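Local coordinates for protein alpha-1,6-mannanase (Bacteroides thetaiotaomicron, PDB 4V1S) that belongs to glycoside hydrolase family 76 and probably hydrolyses internal alpha-1,6 linkages in mannan chains, at residues Ala125-Leu130 and Lys169-Phe174; Val137-Tyr142 and Tyr188-Phe193. All coordinates share one frame; numbering follows the deposited sequence.

Contact 1. Residues Ala125-Leu130 and Lys169-Phe174; sequences AGYATL and KGALAF
Phe174 is directed from its helix at the backbone of Ala125 and Gly126; its chi1 of -175° puts CG anti to the backbone N and beside Gly126 CA. CB and CG of the phenylalanine both lie 4.1 Å from Gly126 CA, while CD1 approaches Ala125 O to 3.5 Å; both strand atoms meet the ring obliquely. Glycine suits this place because a beta carbon on Gly126 would fall 2.6 Å from Phe174 CG, which is a clash. On the side away from the strand, the same aromatic ring stacks with Tyr142.

Next to Gly126 in the strand, Tyr127 turns a rim rather than a face to the helix. Its CD2 and CE2 are both 4.0 Å from Ala171 CB, which sits at the ring edge and close to the ring plane. A methyl group is small enough for this narrow approach, and Gly126 CA and Ala171 CA are only 5.4 Å apart. The tyrosine also meets Trp117 edge-to-face and packs on Thr148 and Leu152 of helix 142-159.

The fold is the (alpha/alpha)6 barrel of the six-hairpin glycosidases, and strand 124-127 belongs to a short beta hairpin added to it. Strand residues 125-127 run nearly perpendicular to residues 169-174 of helix 162-177, at 96° between their directions.

Ala125 O and Gly170 O, two acceptors, cannot bond each other. A water placed 2.6 Å from Ala125 O and 2.8 Å from Gly170 O donates a proton to each. Gly170 O is thereby gripped twice, since it also receives the helical bond from Phe174 N.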
ATOM      1  N   ALA A 125      -2.584  17.495 -13.091  1.00 12.69           N
ATOM      2  CA  ALA A 125      -3.590  16.482 -12.763  1.00 13.50           C
ATOM      3  C   ALA A 125      -3.102  15.561 -11.649  1.00 11.30           C
ATOM      4  O   ALA A 125      -1.901  15.317 -11.517  1.00 13.79           O
ATOM      5  CB  ALA A 125      -3.867  15.639 -14.010  1.00 13.02           C
ATOM      6  N   GLY A 126      -4.042  15.014 -10.886  1.00 10.31           N
ATOM      7  CA  GLY A 126      -3.687  14.076  -9.876  1.00  9.68           C
ATOM      8  C   GLY A 126      -4.914  13.717  -9.058  1.00 10.08           C
ATOM      9  O   GLY A 126      -5.933  14.419  -9.082  1.00 10.87           O
ATOM     10  N   TYR A 127      -4.829  12.602  -8.339  1.00 12.64           N
ATOM     11  CA  TYR A 127      -5.928  12.194  -7.472  1.00 10.22           C
ATOM     12  C   TYR A 127      -5.986  13.057  -6.186  1.00 10.19           C
ATOM     13  O   TYR A 127      -4.966  13.438  -5.660  1.00 11.44           O
ATOM     14  CB  TYR A 127      -5.781  10.729  -7.052  1.00  9.46           C
ATOM     15  CG  TYR A 127      -6.064   9.727  -8.155  1.00 10.02           C
ATOM     16  CD1 TYR A 127      -7.374   9.417  -8.535  1.00  9.68           C
ATOM     17  CD2 TYR A 127      -5.028   9.115  -8.849  1.00 11.29           C
ATOM     18  CE1 TYR A 127      -7.633   8.547  -9.604  1.00 11.96           C
ATOM     19  CE2 TYR A 127      -5.285   8.214  -9.880  1.00 11.49           C
ATOM     20  CZ  TYR A 127      -6.597   7.928 -10.256  1.00 11.03           C
ATOM     21  OH  TYR A 127      -6.825   7.038 -11.288  1.00 14.44           O
ATOM     22  N   ALA A 128      -7.215  13.310  -5.750  1.00 10.12           N
ATOM     23  CA  ALA A 128      -7.563  13.988  -4.481  1.00 10.53           C
ATOM     24  C   ALA A 128      -7.952  12.987  -3.408  1.00 10.78           C
ATOM     25  O   ALA A 128      -8.328  11.832  -3.702  1.00 11.62           O
ATOM     26  CB  ALA A 128      -8.659  15.006  -4.715  1.00 11.72           C
ATOM     27  N   THR A 129      -7.923  13.469  -2.163  1.00 11.57           N
ATOM     28  CA  THR A 129      -8.235  12.638  -1.038  1.00 11.95           C
ATOM     29  C   THR A 129      -9.738  12.323  -0.960  1.00 12.50           C
ATOM     30  O   THR A 129     -10.139  11.283  -0.439  1.00 12.84           O
ATOM     31  CB  THR A 129      -7.744  13.267   0.270  1.00 12.44           C
ATOM     32  OG1 THR A 129      -7.597  12.242   1.256  1.00 12.79           O
ATOM     33  CG2 THR A 129      -8.623  14.408   0.730  1.00 15.30           C
ATOM     34  N   LEU A 130     -10.553  13.217  -1.497  1.00 12.99           N
ATOM     35  CA  LEU A 130     -11.998  13.035  -1.581  1.00 12.09           C
ATOM     36  C   LEU A 130     -12.469  13.273  -3.016  1.00 12.63           C
ATOM     37  O   LEU A 130     -11.746  13.829  -3.834  1.00 13.38           O
ATOM     38  CB  LEU A 130     -12.684  14.022  -0.632  1.00 14.15           C
ATOM     39  CG  LEU A 130     -12.643  13.702   0.868  1.00 16.49           C
ATOM     40  CD1 LEU A 130     -13.015  14.911   1.704  1.00 18.99           C
ATOM     41  CD2 LEU A 130     -13.534  12.512   1.212  1.00 17.29           C
ATOM     42  N   LYS A 169       0.574   6.461 -14.811  1.00 12.96           N
ATOM     43  CA  LYS A 169       1.572   7.437 -15.201  1.00 12.63           C
ATOM     44  C   LYS A 169       1.243   8.830 -14.669  1.00 12.21           C
ATOM     45  O   LYS A 169       2.134   9.566 -14.194  1.00 14.78           O
ATOM     46  CB  LYS A 169       1.720   7.477 -16.730  1.00 14.46           C
ATOM     47  CG  LYS A 169       2.403   6.258 -17.287  1.00 17.07           C
ATOM     48  CD  LYS A 169       2.329   6.322 -18.805  1.00 20.61           C
ATOM     49  CE  LYS A 169       2.957   5.137 -19.476  1.00 23.68           C
ATOM     50  NZ  LYS A 169       2.745   5.191 -20.956  1.00 29.48           N
ATOM     51  N   GLY A 170      -0.040   9.194 -14.739  1.00 11.56           N
ATOM     52  CA  GLY A 170      -0.463  10.495 -14.285  1.00 13.32           C
ATOM     53  C   GLY A 170      -0.367  10.648 -12.789  1.00 12.66           C
ATOM     54  O   GLY A 170       0.084  11.668 -12.293  1.00 12.32           O
ATOM     55  N   ALA A 171      -0.773   9.629 -12.059  1.00 11.94           N
ATOM     56  CA  ALA A 171      -0.653   9.663 -10.586  1.00 11.36           C
ATOM     57  C   ALA A 171       0.820   9.786 -10.174  1.00 10.37           C
ATOM     58  O   ALA A 171       1.163  10.556  -9.294  1.00 11.57           O
ATOM     59  CB  ALA A 171      -1.271   8.404  -9.995  1.00 11.48           C
ATOM     60  N   LEU A 172       1.682   8.977 -10.796  1.00 10.71           N
ATOM     61  CA  LEU A 172       3.116   9.017 -10.491  1.00 10.65           C
ATOM     62  C   LEU A 172       3.690  10.393 -10.870  1.00 12.25           C
ATOM     63  O   LEU A 172       4.502  10.951 -10.125  1.00 12.70           O
ATOM     64  CB  LEU A 172       3.873   7.882 -11.144  1.00 11.62           C
ATOM     65  CG  LEU A 172       5.381   7.892 -10.852  1.00 14.48           C
ATOM     66  CD1 LEU A 172       5.666   7.963  -9.345  1.00 12.21           C
ATOM     67  CD2 LEU A 172       6.059   6.690 -11.480  1.00 18.62           C
ATOM     68  N   ALA A 173       3.262  10.964 -11.995  1.00 11.89           N
ATOM     69  CA  ALA A 173       3.741  12.306 -12.361  1.00 14.75           C
ATOM     70  C   ALA A 173       3.351  13.316 -11.284  1.00 12.20           C
ATOM     71  O   ALA A 173       4.118  14.248 -10.940  1.00 13.22           O
ATOM     72  CB  ALA A 173       3.194  12.725 -13.692  1.00 15.44           C
ATOM     73  N   PHE A 174       2.173  13.131 -10.711  1.00 14.06           N
ATOM     74  CA  PHE A 174       1.792  13.984  -9.622  1.00 11.78           C
ATOM     75  C   PHE A 174       2.729  13.823  -8.443  1.00 11.08           C
ATOM     76  O   PHE A 174       3.222  14.812  -7.886  1.00  9.85           O
ATOM     77  CB  PHE A 174       0.331  13.820  -9.211  1.00 10.89           C
ATOM     78  CG  PHE A 174      -0.087  14.815  -8.155  1.00 12.07           C
ATOM     79  CD1 PHE A 174      -0.292  16.132  -8.492  1.00 11.56           C
ATOM     80  CD2 PHE A 174      -0.124  14.473  -6.818  1.00 10.98           C
ATOM     81  CE1 PHE A 174      -0.586  17.074  -7.516  1.00 13.68           C
ATOM     82  CE2 PHE A 174      -0.422  15.398  -5.846  1.00 13.33           C
ATOM     83  CZ  PHE A 174      -0.661  16.704  -6.194  1.00 11.48           C
TER
HETATM   84  O   HOH W   1      -0.251  14.245 -13.280  1.00 18.57           O

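Contact 2. Residues Val137-Tyr142 and Tyr188-Phe193; sequences VPDRFY and YFQETF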
ATOM      1  N   VAL A 137     -11.677  22.890  -5.968  1.00 14.10           N
ATOM      2  CA  VAL A 137     -10.345  22.934  -5.417  1.00 14.47           C
ATOM      3  C   VAL A 137     -10.181  21.615  -4.648  1.00 15.41           C
ATOM      4  O   VAL A 137     -10.955  21.334  -3.703  1.00 17.26           O
ATOM      5  CB  VAL A 137     -10.175  24.121  -4.464  1.00 15.78           C
ATOM      6  CG1 VAL A 137      -8.844  24.044  -3.717  1.00 19.18           C
ATOM      7  CG2 VAL A 137     -10.265  25.433  -5.238  1.00 20.01           C
ATOM      8  N   PRO A 138      -9.171  20.812  -5.020  1.00 16.68           N
ATOM      9  CA  PRO A 138      -8.948  19.531  -4.381  1.00 14.11           C
ATOM     10  C   PRO A 138      -7.891  19.600  -3.286  1.00 14.81           C
ATOM     11  O   PRO A 138      -7.087  20.536  -3.258  1.00 16.88           O
ATOM     12  CB  PRO A 138      -8.429  18.673  -5.537  1.00 14.68           C
ATOM     13  CG  PRO A 138      -7.552  19.666  -6.288  1.00 18.19           C
ATOM     14  CD  PRO A 138      -8.295  20.981  -6.193  1.00 17.06           C
ATOM     15  N   ASP A 139      -7.923  18.624  -2.395  1.00 13.27           N
ATOM     16  CA  ASP A 139      -6.934  18.453  -1.330  1.00 12.94           C
ATOM     17  C   ASP A 139      -6.134  17.237  -1.747  1.00 13.79           C
ATOM     18  O   ASP A 139      -6.635  16.107  -1.688  1.00 13.64           O
ATOM     19  CB  ASP A 139      -7.645  18.250   0.014  1.00 14.03           C
ATOM     20  CG  ASP A 139      -6.751  18.476   1.230  1.00 19.30           C
ATOM     21  OD1 ASP A 139      -5.620  19.023   1.122  1.00 21.49           O
ATOM     22  OD2 ASP A 139      -7.209  18.113   2.350  1.00 26.43           O
ATOM     23  N   ARG A 140      -4.902  17.475  -2.215  1.00 12.44           N
ATOM     24  CA  ARG A 140      -4.113  16.381  -2.818  1.00 11.38           C
ATOM     25  C   ARG A 140      -2.833  16.082  -2.062  1.00 12.00           C
ATOM     26  O   ARG A 140      -2.239  17.001  -1.461  1.00 12.64           O
ATOM     27  CB  ARG A 140      -3.822  16.655  -4.284  1.00 11.77           C
ATOM     28  CG  ARG A 140      -5.075  16.934  -5.105  1.00 13.00           C
ATOM     29  CD  ARG A 140      -4.828  16.911  -6.588  1.00 12.07           C
ATOM     30  NE  ARG A 140      -3.999  18.049  -7.008  1.00 11.48           N
ATOM     31  CZ  ARG A 140      -3.777  18.377  -8.281  1.00 12.61           C
ATOM     32  NH1 ARG A 140      -4.320  17.678  -9.255  1.00 13.80           N
ATOM     33  NH2 ARG A 140      -3.039  19.433  -8.592  1.00 13.96           N
ATOM     34  N   PHE A 141      -2.489  14.787  -2.048  1.00 10.84           N
ATOM     35  CA  PHE A 141      -1.389  14.212  -1.275  1.00 13.00           C
ATOM     36  C   PHE A 141      -0.475  13.427  -2.171  1.00 11.30           C
ATOM     37  O   PHE A 141      -0.929  12.619  -2.972  1.00 11.74           O
ATOM     38  CB  PHE A 141      -1.966  13.318  -0.165  1.00 12.03           C
ATOM     39  CG  PHE A 141      -2.780  14.100   0.837  1.00 15.15           C
ATOM     40  CD1 PHE A 141      -4.096  14.491   0.530  1.00 13.53           C
ATOM     41  CD2 PHE A 141      -2.233  14.502   2.024  1.00 14.19           C
ATOM     42  CE1 PHE A 141      -4.852  15.212   1.429  1.00 16.51           C
ATOM     43  CE2 PHE A 141      -2.981  15.262   2.921  1.00 18.11           C
ATOM     44  CZ  PHE A 141      -4.276  15.628   2.605  1.00 20.06           C
ATOM     45  N   TYR A 142       0.822  13.667  -2.027  1.00 10.28           N
ATOM     46  CA  TYR A 142       1.771  13.038  -2.927  1.00  9.74           C
ATOM     47  C   TYR A 142       1.856  11.540  -2.611  1.00 10.62           C
ATOM     48  O   TYR A 142       2.039  10.748  -3.526  1.00 11.64           O
ATOM     49  CB  TYR A 142       3.138  13.741  -2.886  1.00  9.36           C
ATOM     50  CG  TYR A 142       3.054  15.189  -3.316  1.00 11.67           C
ATOM     51  CD1 TYR A 142       2.876  15.522  -4.645  1.00 12.59           C
ATOM     52  CD2 TYR A 142       3.097  16.228  -2.392  1.00 11.93           C
ATOM     53  CE1 TYR A 142       2.780  16.859  -5.052  1.00 11.25           C
ATOM     54  CE2 TYR A 142       2.995  17.558  -2.803  1.00 13.24           C
ATOM     55  CZ  TYR A 142       2.845  17.860  -4.143  1.00 12.22           C
ATOM     56  OH  TYR A 142       2.752  19.170  -4.584  1.00 12.91           O
ATOM     57  N   TYR A 188       7.291  16.322  -0.502  1.00 13.12           N
ATOM     58  CA  TYR A 188       6.391  16.843   0.492  1.00 12.49           C
ATOM     59  C   TYR A 188       5.281  15.858   0.793  1.00 10.95           C
ATOM     60  O   TYR A 188       4.865  15.097  -0.072  1.00 12.61           O
ATOM     61  CB  TYR A 188       5.754  18.161   0.031  1.00 12.81           C
ATOM     62  CG  TYR A 188       6.724  19.256  -0.275  1.00 13.74           C
ATOM     63  CD1 TYR A 188       7.261  20.056   0.734  1.00 13.71           C
ATOM     64  CD2 TYR A 188       7.113  19.485  -1.584  1.00 13.23           C
ATOM     65  CE1 TYR A 188       8.164  21.056   0.425  1.00 14.22           C
ATOM     66  CE2 TYR A 188       8.009  20.483  -1.892  1.00 15.22           C
ATOM     67  CZ  TYR A 188       8.527  21.256  -0.883  1.00 13.14           C
ATOM     68  OH  TYR A 188       9.413  22.239  -1.201  1.00 14.54           O
ATOM     69  N   PHE A 189       4.732  15.921   2.007  1.00 11.43           N
ATOM     70  CA  PHE A 189       3.561  15.133   2.283  1.00 12.70           C
ATOM     71  C   PHE A 189       2.395  15.490   1.385  1.00 11.98           C
ATOM     72  O   PHE A 189       1.754  14.606   0.849  1.00 16.76           O
ATOM     73  CB  PHE A 189       3.151  15.351   3.743  1.00 12.58           C
ATOM     74  CG  PHE A 189       2.011  14.484   4.212  1.00 15.82           C
ATOM     75  CD1 PHE A 189       2.052  13.103   4.046  1.00 19.04           C
ATOM     76  CD2 PHE A 189       0.863  15.062   4.761  1.00 19.77           C
ATOM     77  CE1 PHE A 189       0.991  12.317   4.448  1.00 22.63           C
ATOM     78  CE2 PHE A 189      -0.201  14.267   5.189  1.00 21.99           C
ATOM     79  CZ  PHE A 189      -0.141  12.895   5.019  1.00 23.46           C
ATOM     80  N   GLN A 190       2.121  16.797   1.270  1.00 11.49           N
ATOM     81  CA  GLN A 190       0.911  17.244   0.619  1.00 12.97           C
ATOM     82  C   GLN A 190       1.060  18.567  -0.151  1.00 12.71           C
ATOM     83  O   GLN A 190       2.051  19.310   0.004  1.00 14.53           O
ATOM     84  CB  GLN A 190      -0.200  17.350   1.600  1.00 13.66           C
ATOM     85  CG  GLN A 190      -0.085  18.529   2.530  1.00 15.05           C
ATOM     86  CD  GLN A 190      -1.199  18.531   3.558  1.00 19.87           C
ATOM     87  OE1 GLN A 190      -2.400  18.541   3.232  1.00 24.42           O
ATOM     88  NE2 GLN A 190      -0.810  18.511   4.802  1.00 21.80           N
ATOM     89  N   GLU A 191       0.087  18.807  -1.013  1.00 14.33           N
ATOM     90  CA  GLU A 191       0.150  19.896  -1.994  1.00 13.42           C
ATOM     91  C   GLU A 191      -0.233  21.213  -1.336  1.00 16.12           C
ATOM     92  O   GLU A 191       0.323  22.272  -1.669  1.00 18.22           O
ATOM     93  CB  GLU A 191      -0.782  19.599  -3.164  1.00 15.14           C
ATOM     94  CG  GLU A 191      -0.791  20.667  -4.246  1.00 13.76           C
ATOM     95  CD  GLU A 191      -1.756  20.315  -5.365  1.00 15.04           C
ATOM     96  OE1 GLU A 191      -2.903  19.841  -5.066  1.00 16.17           O
ATOM     97  OE2 GLU A 191      -1.369  20.531  -6.534  1.00 14.84           O
ATOM     98  N   THR A 192      -1.177  21.129  -0.391  1.00 15.92           N
ATOM     99  CA  THR A 192      -1.726  22.304   0.282  1.00 17.51           C
ATOM    100  C   THR A 192      -1.630  22.121   1.800  1.00 16.57           C
ATOM    101  O   THR A 192      -2.523  21.575   2.433  1.00 20.91           O
ATOM    102  CB  THR A 192      -3.201  22.546  -0.153  1.00 16.20           C
ATOM    103  OG1 THR A 192      -3.291  22.564  -1.585  1.00 18.78           O
ATOM    104  CG2 THR A 192      -3.706  23.866   0.404  1.00 20.62           C
ATOM    105  N   PHE A 193      -0.519  22.559   2.380  1.00 20.79           N
ATOM    106  CA  PHE A 193      -0.339  22.433   3.824  1.00 20.61           C
ATOM    107  C   PHE A 193      -1.258  23.414   4.525  1.00 22.95           C
ATOM    108  O   PHE A 193      -1.331  24.581   4.147  1.00 24.96           O
ATOM    109  CB  PHE A 193       1.107  22.684   4.241  1.00 22.39           C
ATOM    110  CG  PHE A 193       2.028  21.522   3.978  1.00 20.37           C
ATOM    111  CD1 PHE A 193       2.085  20.444   4.852  1.00 24.67           C
ATOM    112  CD2 PHE A 193       2.838  21.503   2.847  1.00 19.08           C
ATOM    113  CE1 PHE A 193       2.934  19.373   4.614  1.00 22.45           C
ATOM    114  CE2 PHE A 193       3.691  20.440   2.614  1.00 21.50           C
ATOM    115  CZ  PHE A 193       3.737  19.362   3.511  1.00 17.75           C
TER
HETATM  116  O   HOH W   2      -4.247  20.275  -2.828  1.00 15.03           O
HETATM  117  O   HOH W   3      -2.995  18.932   0.263  1.00 16.33           O
HETATM  118  O   HOH W   4      -5.078  20.646   3.055  1.00 36.37           O
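Arg140 grips the carboxylate of Glu191 side-on: NE donates to OE1 of the glutamate at 2.9 Å, almost straight at 173°, and NH2 of the arginine reaches its OE2 at 2.9 Å. A bend at chi3 (-69°) sets NE facing the acid, whose own chain runs extended from a CG anti to the backbone N. The salt bridge joins two loops at one end of the helical barrel, linked by a single antiparallel bridge in which Phe141 and Gln190 form a non-hydrogen-bonded pair. The bonds flanking that pair run from Glu191 N to Arg140 O, 3.0 Å, and from Tyr142 N to Phe189 O, 3.2 Å. Tyr142 opens helix 142-159, with Phe141 at its N-cap position.

A water 2.6 Å from Glu191 OE1 donates to it and to Pro138 O, and accepts from Arg140 N and Thr192 OG1, so four bonds hold it in the seam. Arginine suits its place because NH1, turned from Glu191, bonds Ile124 O. A leucine in its place would probably leave the carboxylate of Glu191 without its countercharge and Ile124 O without this donor.

Outward from the charges, aromatic rings take over. Tyr142 lies against the 188-191 backbone, its CD2 3.1 Å from Tyr188 O and its OH end against CA and CB of Glu191, the two side chains crossing at about a right angle. Phe141 presents an edge to the face of Phe189 in an offset T-shaped pair, centroids 5.5 Å apart and planes at 71°. Phe141 CD2, the atom over that face, also lies 3.5 Å from Gln190 CB.

Overall arrangement
The two contacts interlock: their segments alternate along the chain, and their centres are about 10 Å apart. Contact 1 ties the hairpin strand to helix 162-177; contact 2 joins the loop between strand 124-127 and helix 142-159 to the loop between helix 162-177 and strand 199-201. Thr129 N and Asp139 O, 3.0 Å apart, probably form a hydrogen bond that ties segment 125-130 to segment 137-142. Arg140 NH1 also packs against the strand, 3.1 Å from Gly126 N, and Phe174 O packs 3.3 Å from Tyr142 CD1. A glycerol, probably from the crystallisation liquor, lies about 3 Å from the side chain of Phe189; such molecules often mark pockets, so contact 2 may border one.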